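Local structure of A-adding tRNA nucleotidyltransferase (Aquifex aeolicus, 4WBY) at residues I116-I122 against V151-L155; D163-R169 against R205-I210. The protein adds the terminal adenosine to tRNAs that end in CC, using ATP, and so completes the CCA 3' end. One frame throughout, in Å; residues are numbered along the deposited sequence.

Contact 1 (I116-I122 against V151-L155)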
ATOM      1  N   ILE A 116       4.827   3.043  23.682  1.00 19.91           N
ATOM      2  CA  ILE A 116       3.641   2.341  24.160  1.00 21.61           C
ATOM      3  C   ILE A 116       2.377   2.902  23.515  1.00 21.96           C
ATOM      4  O   ILE A 116       1.317   2.275  23.555  1.00 23.74           O
ATOM      5  CB  ILE A 116       3.541   2.413  25.702  1.00 23.43           C
ATOM      6  CG1 ILE A 116       2.663   1.286  26.255  1.00 27.43           C
ATOM      7  CG2 ILE A 116       3.044   3.775  26.156  1.00 22.89           C
ATOM      8  CD1 ILE A 116       2.646   1.235  27.781  1.00 29.69           C
ATOM      9  N   ARG A 117       2.496   4.070  22.892  1.00 21.97           N
ATOM     10  CA  ARG A 117       1.356   4.689  22.224  1.00 23.62           C
ATOM     11  C   ARG A 117       1.222   4.253  20.759  1.00 24.89           C
ATOM     12  O   ARG A 117       0.326   4.708  20.057  1.00 28.42           O
ATOM     13  CB  ARG A 117       1.462   6.212  22.294  1.00 27.45           C
ATOM     14  CG  ARG A 117       2.649   6.722  21.537  1.00 28.01           C
ATOM     15  CD  ARG A 117       2.599   8.208  21.289  1.00 29.22           C
ATOM     16  NE  ARG A 117       3.795   8.632  20.569  1.00 29.12           N
ATOM     17  CZ  ARG A 117       3.972   8.481  19.260  1.00 32.90           C
ATOM     18  NH1 ARG A 117       3.026   7.921  18.515  1.00 34.18           N
ATOM     19  NH2 ARG A 117       5.097   8.897  18.692  1.00 32.07           N
ATOM     20  N   ARG A 118       2.100   3.368  20.298  1.00 21.00           N
ATOM     21  CA  ARG A 118       2.055   2.926  18.898  1.00 20.73           C
ATOM     22  C   ARG A 118       1.044   1.793  18.686  1.00 20.44           C
ATOM     23  O   ARG A 118       0.320   1.434  19.615  1.00 24.24           O
ATOM     24  CB  ARG A 118       3.461   2.533  18.451  1.00 20.78           C
ATOM     25  CG  ARG A 118       4.332   3.779  18.285  1.00 22.66           C
ATOM     26  CD  ARG A 118       5.818   3.515  18.313  1.00 23.03           C
ATOM     27  NE  ARG A 118       6.534   4.787  18.389  1.00 22.28           N
ATOM     28  CZ  ARG A 118       7.019   5.440  17.338  1.00 19.77           C
ATOM     29  NH1 ARG A 118       6.885   4.924  16.121  1.00 19.21           N
ATOM     30  NH2 ARG A 118       7.659   6.600  17.510  1.00 20.47           N
ATOM     31  N   ASP A 119       0.935   1.242  17.478  1.00 15.39           N
ATOM     32  CA  ASP A 119      -0.213   0.356  17.253  1.00 14.88           C
ATOM     33  C   ASP A 119      -0.017  -1.102  17.715  1.00 13.35           C
ATOM     34  O   ASP A 119      -0.826  -1.598  18.507  1.00 15.46           O
ATOM     35  CB  ASP A 119      -0.683   0.386  15.786  1.00 15.85           C
ATOM     36  CG  ASP A 119       0.437   0.212  14.752  1.00 16.76           C
ATOM     37  OD1 ASP A 119       1.587  -0.166  15.068  1.00 16.34           O
ATOM     38  OD2 ASP A 119       0.120   0.442  13.564  1.00 18.70           O
ATOM     39  N   PHE A 120       1.039  -1.772  17.262  1.00 12.69           N
ATOM     40  CA  PHE A 120       1.207  -3.203  17.522  1.00 12.19           C
ATOM     41  C   PHE A 120       2.599  -3.485  18.044  1.00 11.85           C
ATOM     42  O   PHE A 120       3.527  -2.713  17.785  1.00 12.65           O
ATOM     43  CB  PHE A 120       0.909  -4.008  16.252  1.00 12.78           C
ATOM     44  CG  PHE A 120      -0.384  -3.616  15.620  1.00 11.21           C
ATOM     45  CD1 PHE A 120      -1.579  -3.849  16.288  1.00 13.35           C
ATOM     46  CD2 PHE A 120      -0.414  -2.957  14.397  1.00 13.13           C
ATOM     47  CE1 PHE A 120      -2.788  -3.447  15.750  1.00 12.47           C
ATOM     48  CE2 PHE A 120      -1.622  -2.554  13.845  1.00 13.74           C
ATOM     49  CZ  PHE A 120      -2.813  -2.792  14.529  1.00 13.81           C
ATOM     50  N   THR A 121       2.747  -4.574  18.797  1.00 11.50           N
ATOM     51  CA  THR A 121       4.011  -4.812  19.484  1.00 12.78           C
ATOM     52  C   THR A 121       5.187  -4.902  18.517  1.00 12.59           C
ATOM     53  O   THR A 121       6.288  -4.452  18.840  1.00 13.11           O
ATOM     54  CB  THR A 121       3.973  -6.085  20.344  1.00 12.52           C
ATOM     55  OG1 THR A 121       3.692  -7.216  19.515  1.00 13.65           O
ATOM     56  CG2 THR A 121       2.905  -5.974  21.443  1.00 14.68           C
ATOM     57  N   ILE A 122       4.966  -5.451  17.327  1.00 11.84           N
ATOM     58  CA  ILE A 122       6.078  -5.608  16.399  1.00 12.54           C
ATOM     59  C   ILE A 122       6.511  -4.263  15.815  1.00 11.98           C
ATOM     60  O   ILE A 122       7.586  -4.169  15.225  1.00 13.12           O
ATOM     61  CB  ILE A 122       5.756  -6.596  15.257  1.00 12.64           C
ATOM     62  CG1 ILE A 122       4.586  -6.098  14.397  1.00 12.76           C
ATOM     63  CG2 ILE A 122       5.529  -8.011  15.811  1.00 14.77           C
ATOM     64  CD1 ILE A 122       4.375  -6.907  13.118  1.00 15.43           C
ATOM     65  N   VAL A 151       2.493 -12.972  15.332  1.00 12.40           N
ATOM     66  CA  VAL A 151       1.305 -12.439  15.977  1.00 12.60           C
ATOM     67  C   VAL A 151       1.214 -10.918  15.870  1.00 11.41           C
ATOM     68  O   VAL A 151       2.180 -10.201  16.152  1.00 12.50           O
ATOM     69  CB  VAL A 151       1.277 -12.842  17.480  1.00 15.58           C
ATOM     70  CG1 VAL A 151       0.225 -12.044  18.236  1.00 18.70           C
ATOM     71  CG2 VAL A 151       1.037 -14.351  17.613  1.00 19.02           C
ATOM     72  N   ILE A 152       0.042 -10.438  15.458  1.00 12.55           N
ATOM     73  CA  ILE A 152      -0.323  -9.025  15.556  1.00 11.59           C
ATOM     74  C   ILE A 152      -1.062  -8.798  16.879  1.00 10.75           C
ATOM     75  O   ILE A 152      -2.134  -9.357  17.110  1.00 12.81           O
ATOM     76  CB  ILE A 152      -1.208  -8.573  14.371  1.00 12.19           C
ATOM     77  CG1 ILE A 152      -0.483  -8.789  13.034  1.00 13.73           C
ATOM     78  CG2 ILE A 152      -1.634  -7.119  14.528  1.00 14.00           C
ATOM     79  CD1 ILE A 152       0.837  -8.040  12.885  1.00 14.44           C
ATOM     80  N   ARG A 153      -0.486  -7.962  17.735  1.00 11.29           N
ATOM     81  CA  ARG A 153      -0.979  -7.734  19.086  1.00 11.16           C
ATOM     82  C   ARG A 153      -0.968  -6.250  19.403  1.00 10.64           C
ATOM     83  O   ARG A 153       0.062  -5.593  19.226  1.00 12.04           O
ATOM     84  CB  ARG A 153      -0.096  -8.475  20.099  1.00 11.87           C
ATOM     85  CG  ARG A 153      -0.638  -8.469  21.508  1.00 13.26           C
ATOM     86  CD  ARG A 153       0.383  -8.959  22.516  1.00 15.21           C
ATOM     87  NE  ARG A 153       0.935 -10.256  22.138  1.00 15.45           N
ATOM     88  CZ  ARG A 153       0.379 -11.430  22.410  1.00 16.42           C
ATOM     89  NH1 ARG A 153      -0.766 -11.495  23.090  1.00 18.29           N
ATOM     90  NH2 ARG A 153       0.977 -12.541  21.995  1.00 17.96           N
ATOM     91  N   VAL A 154      -2.091  -5.714  19.886  1.00 11.87           N
ATOM     92  CA  VAL A 154      -2.102  -4.320  20.328  1.00 12.21           C
ATOM     93  C   VAL A 154      -1.302  -4.139  21.631  1.00 12.31           C
ATOM     94  O   VAL A 154      -1.036  -5.101  22.361  1.00 15.34           O
ATOM     95  CB  VAL A 154      -3.546  -3.784  20.521  1.00 13.79           C
ATOM     96  CG1 VAL A 154      -4.265  -3.698  19.173  1.00 15.08           C
ATOM     97  CG2 VAL A 154      -4.320  -4.624  21.542  1.00 14.77           C
ATOM     98  N   LEU A 155      -0.937  -2.896  21.916  1.00 12.25           N
ATOM     99  CA  LEU A 155      -0.107  -2.569  23.079  1.00 13.77           C
ATOM    100  C   LEU A 155      -0.890  -2.451  24.379  1.00 14.12           C
ATOM    101  O   LEU A 155      -0.314  -2.548  25.472  1.00 18.53           O
ATOM    102  CB  LEU A 155       0.656  -1.262  22.829  0.50 16.88           C
ATOM    103  CG  LEU A 155       1.444  -1.157  21.517  0.50 23.03           C
ATOM    104  CD1 LEU A 155       2.351   0.057  21.528  0.50 28.44           C
ATOM    105  CD2 LEU A 155       2.251  -2.399  21.259  0.50 19.90           C
TER
HETATM  106  O   HOH W   1      -1.956  -0.413  20.604  1.00 16.97           O
HETATM  107  O   HOH W   2       2.327  -7.470  17.136  1.00 13.22           O
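The F120 ring meets I152 with a face and V154 with an edge. I152 CG2 sits over the face, 4.0 Å from the ring centroid and 21° off its normal, a CH-pi contact displaced toward the rim, while V154 CG1 meets the edge at CE1 (3.7 Å). D119 CB covers the opposite face. With its CG anti to the carbonyl carbon (chi1 -50°), F120 swings the ring to this place beside the strand end, where A170 of helix 165-177 also touches it. Replacing the ring with the methyl of an alanine here would probably leave I152 CG2 and V154 CG1 facing a gap and weaken the contact with A170. Next along the chain, T121 N donates to R153 O (2.9 Å, 150° at the hydrogen), the single direct hydrogen bond across the pair. Water 2 ties T121 OG1 to V151 O and R153 N; the same hydroxyl also bonds D146. I122 CD1 meets I152 CD1 at 3.7 Å. R118 and D119 belong to the ATP site; the packing sets this nucleotide-binding loop of the polymerase head domain against strand 151-152 and the residues that follow it.

Contact 2 (D163-R169 against R205-I210); sequences DPVRILR and RLINEI
A chi1 of -172° carries the D163 carboxylate away from its own backbone N and brings its oxygens to R205, whose chain bends at chi3 to bring the guanidinium round end-on. Two nitrogens take one oxygen each in nearly straight bonds: NH1 donates to OD1 at 2.9 Å, NH2 to OD2. Both oxygens lie close to the guanidinium plane, yet the carboxylate is turned 37° from it, so that NH2 uses the syn lone pair of OD2 whereas NH1 meets OD1 from above the carboxylate plane. From the other face of that plane V165 N reaches the same OD1 at 3.3 Å, a capping bond ahead of the turn that leads into the helix. V165 CG2 lies over a face of the guanidinium, 3.5 Å from NH1, and also meets L206 CD2.

The two helical segments run nearly parallel (6°) with axes 9.5 Å apart, and V165, L168 and E209 pack between them; L168 CB meets E209 CG at 3.5 Å, and its CD1 touches I210 CG1. E209, bent at chi2, crosses R169 at about a right angle. Its OE1 rests 3.4 Å from R169 CG and makes only a long, charge-only pairing with NH1, water 4 joining the two polar ends; R169 NE has its salt bridge with D119. Water 3 links E209 OE2 to L168 O, while R172 is the salt-bridge partner of that oxygen.

D163, R169 and R205 all belong to the ATP site. The paired grip probably fixes the R205 guanidinium in rotation, and the buried E209 carboxylate, held by waters and R172, is likely to offset positive charge gathered along this arginine-rich helix.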
ATOM      1  N   ASP A 163      -8.362   4.334  18.751  1.00 15.67           N
ATOM      2  CA  ASP A 163      -8.129   4.645  17.344  1.00 14.76           C
ATOM      3  C   ASP A 163      -8.612   3.507  16.458  1.00 14.18           C
ATOM      4  O   ASP A 163      -7.843   2.592  16.135  1.00 14.36           O
ATOM      5  CB  ASP A 163      -6.647   4.924  17.076  1.00 17.43           C
ATOM      6  CG  ASP A 163      -6.407   5.436  15.667  1.00 22.07           C
ATOM      7  OD1 ASP A 163      -7.400   5.598  14.913  1.00 25.02           O
ATOM      8  OD2 ASP A 163      -5.236   5.685  15.310  1.00 25.33           O
ATOM      9  N   PRO A 164      -9.889   3.564  16.054  1.00 14.87           N
ATOM     10  CA  PRO A 164     -10.457   2.462  15.267  1.00 14.98           C
ATOM     11  C   PRO A 164      -9.798   2.249  13.903  1.00 13.98           C
ATOM     12  O   PRO A 164      -9.971   1.177  13.338  1.00 14.82           O
ATOM     13  CB  PRO A 164     -11.930   2.868  15.107  1.00 17.66           C
ATOM     14  CG  PRO A 164     -12.217   3.752  16.283  1.00 18.50           C
ATOM     15  CD  PRO A 164     -10.923   4.500  16.538  1.00 16.57           C
ATOM     16  N   VAL A 165      -9.043   3.219  13.385  1.00 14.68           N
ATOM     17  CA  VAL A 165      -8.299   2.976  12.152  1.00 14.43           C
ATOM     18  C   VAL A 165      -7.318   1.815  12.331  1.00 13.67           C
ATOM     19  O   VAL A 165      -6.974   1.124  11.369  1.00 14.46           O
ATOM     20  CB  VAL A 165      -7.551   4.232  11.690  1.00 17.52           C
ATOM     21  CG1 VAL A 165      -6.922   4.002  10.323  1.00 19.94           C
ATOM     22  CG2 VAL A 165      -8.520   5.400  11.625  1.00 22.49           C
ATOM     23  N   ARG A 166      -6.895   1.572  13.565  1.00 12.13           N
ATOM     24  CA  ARG A 166      -6.007   0.439  13.829  1.00 12.52           C
ATOM     25  C   ARG A 166      -6.646  -0.906  13.513  1.00 12.19           C
ATOM     26  O   ARG A 166      -5.936  -1.885  13.327  1.00 13.22           O
ATOM     27  CB  ARG A 166      -5.537   0.450  15.283  1.00 12.75           C
ATOM     28  CG  ARG A 166      -4.611   1.601  15.600  1.00 13.64           C
ATOM     29  CD  ARG A 166      -4.292   1.625  17.078  1.00 15.32           C
ATOM     30  NE  ARG A 166      -3.409   2.727  17.414  1.00 17.85           N
ATOM     31  CZ  ARG A 166      -3.407   3.341  18.598  1.00 21.68           C
ATOM     32  NH1 ARG A 166      -4.253   2.971  19.562  1.00 23.38           N
ATOM     33  NH2 ARG A 166      -2.575   4.340  18.809  1.00 26.41           N
ATOM     34  N   ILE A 167      -7.976  -0.961  13.480  1.00 11.85           N
ATOM     35  CA  ILE A 167      -8.671  -2.172  13.041  1.00 12.30           C
ATOM     36  C   ILE A 167      -8.211  -2.552  11.633  1.00 12.58           C
ATOM     37  O   ILE A 167      -7.842  -3.701  11.365  1.00 14.05           O
ATOM     38  CB  ILE A 167     -10.203  -1.979  13.052  1.00 12.74           C
ATOM     39  CG1 ILE A 167     -10.712  -1.774  14.488  1.00 13.94           C
ATOM     40  CG2 ILE A 167     -10.926  -3.143  12.356  1.00 14.93           C
ATOM     41  CD1 ILE A 167     -12.134  -1.228  14.553  1.00 16.74           C
ATOM     42  N   LEU A 168      -8.244  -1.583  10.725  1.00 12.91           N
ATOM     43  CA  LEU A 168      -7.794  -1.830   9.359  1.00 12.68           C
ATOM     44  C   LEU A 168      -6.285  -2.075   9.310  1.00 12.20           C
ATOM     45  O   LEU A 168      -5.824  -2.952   8.571  1.00 14.09           O
ATOM     46  CB  LEU A 168      -8.177  -0.663   8.434  1.00 14.01           C
ATOM     47  CG  LEU A 168      -9.668  -0.389   8.222  1.00 16.88           C
ATOM     48  CD1 LEU A 168      -9.841   0.726   7.198  1.00 19.95           C
ATOM     49  CD2 LEU A 168     -10.434  -1.634   7.799  1.00 20.53           C
ATOM     50  N   ARG A 169      -5.518  -1.304  10.082  1.00 11.90           N
ATOM     51  CA  ARG A 169      -4.059  -1.451  10.070  1.00 12.28           C
ATOM     52  C   ARG A 169      -3.650  -2.851  10.526  1.00 11.77           C
ATOM     53  O   ARG A 169      -2.722  -3.438   9.969  1.00 12.38           O
ATOM     54  CB  ARG A 169      -3.390  -0.409  10.968  1.00 14.62           C
ATOM     55  CG  ARG A 169      -3.545   1.020  10.490  1.00 18.10           C
ATOM     56  CD  ARG A 169      -2.832   2.001  11.421  1.00 22.53           C
ATOM     57  NE  ARG A 169      -1.423   1.689  11.608  1.00 26.05           N
ATOM     58  CZ  ARG A 169      -0.434   2.190  10.872  1.00 27.93           C
ATOM     59  NH1 ARG A 169      -0.696   3.026   9.872  1.00 28.07           N
ATOM     60  NH2 ARG A 169       0.822   1.846  11.133  1.00 27.98           N
ATOM     61  N   ARG A 205      -9.123   9.288   7.594  1.00 20.37           N
ATOM     62  CA  ARG A 205      -8.077   8.388   8.057  1.00 20.13           C
ATOM     63  C   ARG A 205      -8.367   6.938   7.662  1.00 18.03           C
ATOM     64  O   ARG A 205      -7.442   6.185   7.349  1.00 18.33           O
ATOM     65  CB  ARG A 205      -7.887   8.531   9.568  1.00 23.88           C
ATOM     66  CG  ARG A 205      -7.312   9.891   9.928  1.00 28.98           C
ATOM     67  CD  ARG A 205      -6.925  10.006  11.389  1.00 31.17           C
ATOM     68  NE  ARG A 205      -5.871   9.069  11.758  1.00 32.25           N
ATOM     69  CZ  ARG A 205      -5.997   8.141  12.702  1.00 31.96           C
ATOM     70  NH1 ARG A 205      -7.128   8.042  13.389  1.00 35.56           N
ATOM     71  NH2 ARG A 205      -4.991   7.324  12.972  1.00 34.34           N
ATOM     72  N   LEU A 206      -9.640   6.547   7.650  1.00 16.86           N
ATOM     73  CA  LEU A 206     -10.002   5.215   7.151  1.00 17.19           C
ATOM     74  C   LEU A 206      -9.660   5.078   5.672  1.00 18.13           C
ATOM     75  O   LEU A 206      -9.093   4.074   5.243  1.00 18.12           O
ATOM     76  CB  LEU A 206     -11.490   4.928   7.357  1.00 20.45           C
ATOM     77  CG  LEU A 206     -11.976   4.779   8.793  1.00 21.38           C
ATOM     78  CD1 LEU A 206     -13.473   4.485   8.826  1.00 24.72           C
ATOM     79  CD2 LEU A 206     -11.189   3.683   9.508  1.00 24.32           C
ATOM     80  N   ILE A 207     -10.016   6.095   4.893  1.00 18.48           N
ATOM     81  CA  ILE A 207      -9.757   6.086   3.458  1.00 20.23           C
ATOM     82  C   ILE A 207      -8.249   6.011   3.198  1.00 19.85           C
ATOM     83  O   ILE A 207      -7.796   5.241   2.340  1.00 19.47           O
ATOM     84  CB  ILE A 207     -10.365   7.333   2.765  1.00 21.61           C
ATOM     85  CG1 ILE A 207     -11.853   7.123   2.425  1.00 31.58           C
ATOM     86  CG2 ILE A 207      -9.640   7.650   1.455  1.00 24.10           C
ATOM     87  CD1 ILE A 207     -12.713   6.564   3.515  1.00 38.47           C
ATOM     88  N   ASN A 208      -7.469   6.777   3.959  1.00 18.56           N
ATOM     89  CA  ASN A 208      -6.020   6.753   3.792  1.00 18.55           C
ATOM     90  C   ASN A 208      -5.452   5.369   4.054  1.00 17.17           C
ATOM     91  O   ASN A 208      -4.517   4.935   3.387  1.00 18.28           O
ATOM     92  CB  ASN A 208      -5.340   7.773   4.712  1.00 23.69           C
ATOM     93  CG  ASN A 208      -5.544   9.198   4.256  1.00 33.13           C
ATOM     94  OD1 ASN A 208      -5.873   9.452   3.096  1.00 35.89           O
ATOM     95  ND2 ASN A 208      -5.334  10.144   5.168  1.00 38.04           N
ATOM     96  N   GLU A 209      -6.028   4.662   5.019  1.00 15.65           N
ATOM     97  CA  GLU A 209      -5.526   3.335   5.348  1.00 16.14           C
ATOM     98  C   GLU A 209      -5.892   2.330   4.249  1.00 16.56           C
ATOM     99  O   GLU A 209      -5.089   1.453   3.914  1.00 16.79           O
ATOM    100  CB  GLU A 209      -6.048   2.898   6.723  1.00 17.18           C
ATOM    101  CG  GLU A 209      -5.756   1.458   7.100  1.00 18.16           C
ATOM    102  CD  GLU A 209      -4.286   1.072   7.022  1.00 16.61           C
ATOM    103  OE1 GLU A 209      -3.391   1.925   7.220  1.00 18.57           O
ATOM    104  OE2 GLU A 209      -4.024  -0.112   6.765  1.00 17.44           O
ATOM    105  N   ILE A 210      -7.075   2.471   3.645  1.00 16.62           N
ATOM    106  CA  ILE A 210      -7.428   1.582   2.536  1.00 15.73           C
ATOM    107  C   ILE A 210      -6.490   1.834   1.350  1.00 14.97           C
ATOM    108  O   ILE A 210      -6.081   0.895   0.655  1.00 16.53           O
ATOM    109  CB  ILE A 210      -8.894   1.749   2.109  1.00 17.16           C
ATOM    110  CG1 ILE A 210      -9.813   1.365   3.272  1.00 18.76           C
ATOM    111  CG2 ILE A 210      -9.204   0.882   0.893  1.00 17.83           C
ATOM    112  CD1 ILE A 210     -11.301   1.597   2.999  1.00 22.59           C
TER
HETATM  113  O   HOH W   3      -5.759  -2.002   5.928  1.00 15.62           O
HETATM  114  O   HOH W   4      -3.029   4.217   8.542  1.00 24.23           O

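How the contacts relate
Contact 1 is partly buried and joins a loop to a short strand in the head-domain region; contact 2 is a buried pairing of helices 165-177 and 203-214, nearer the centre of the chain. Their centres lie 15 Å apart, and contact 1 closes before contact 2 opens in sequence. Apolar groups round an aromatic ring and one backbone bond characterise the first, whereas the second combines aliphatic packing with carboxylate-arginine pairs, its R205 end being exposed. Both supply ATP-binding residues, and they meet: D119 OD2 and R169 NE form a salt bridge at 2.8 Å, and F120 CZ packs 3.5 Å from R166 O, so helix 165-177 forms one side of contact 2 and packs against contact 1.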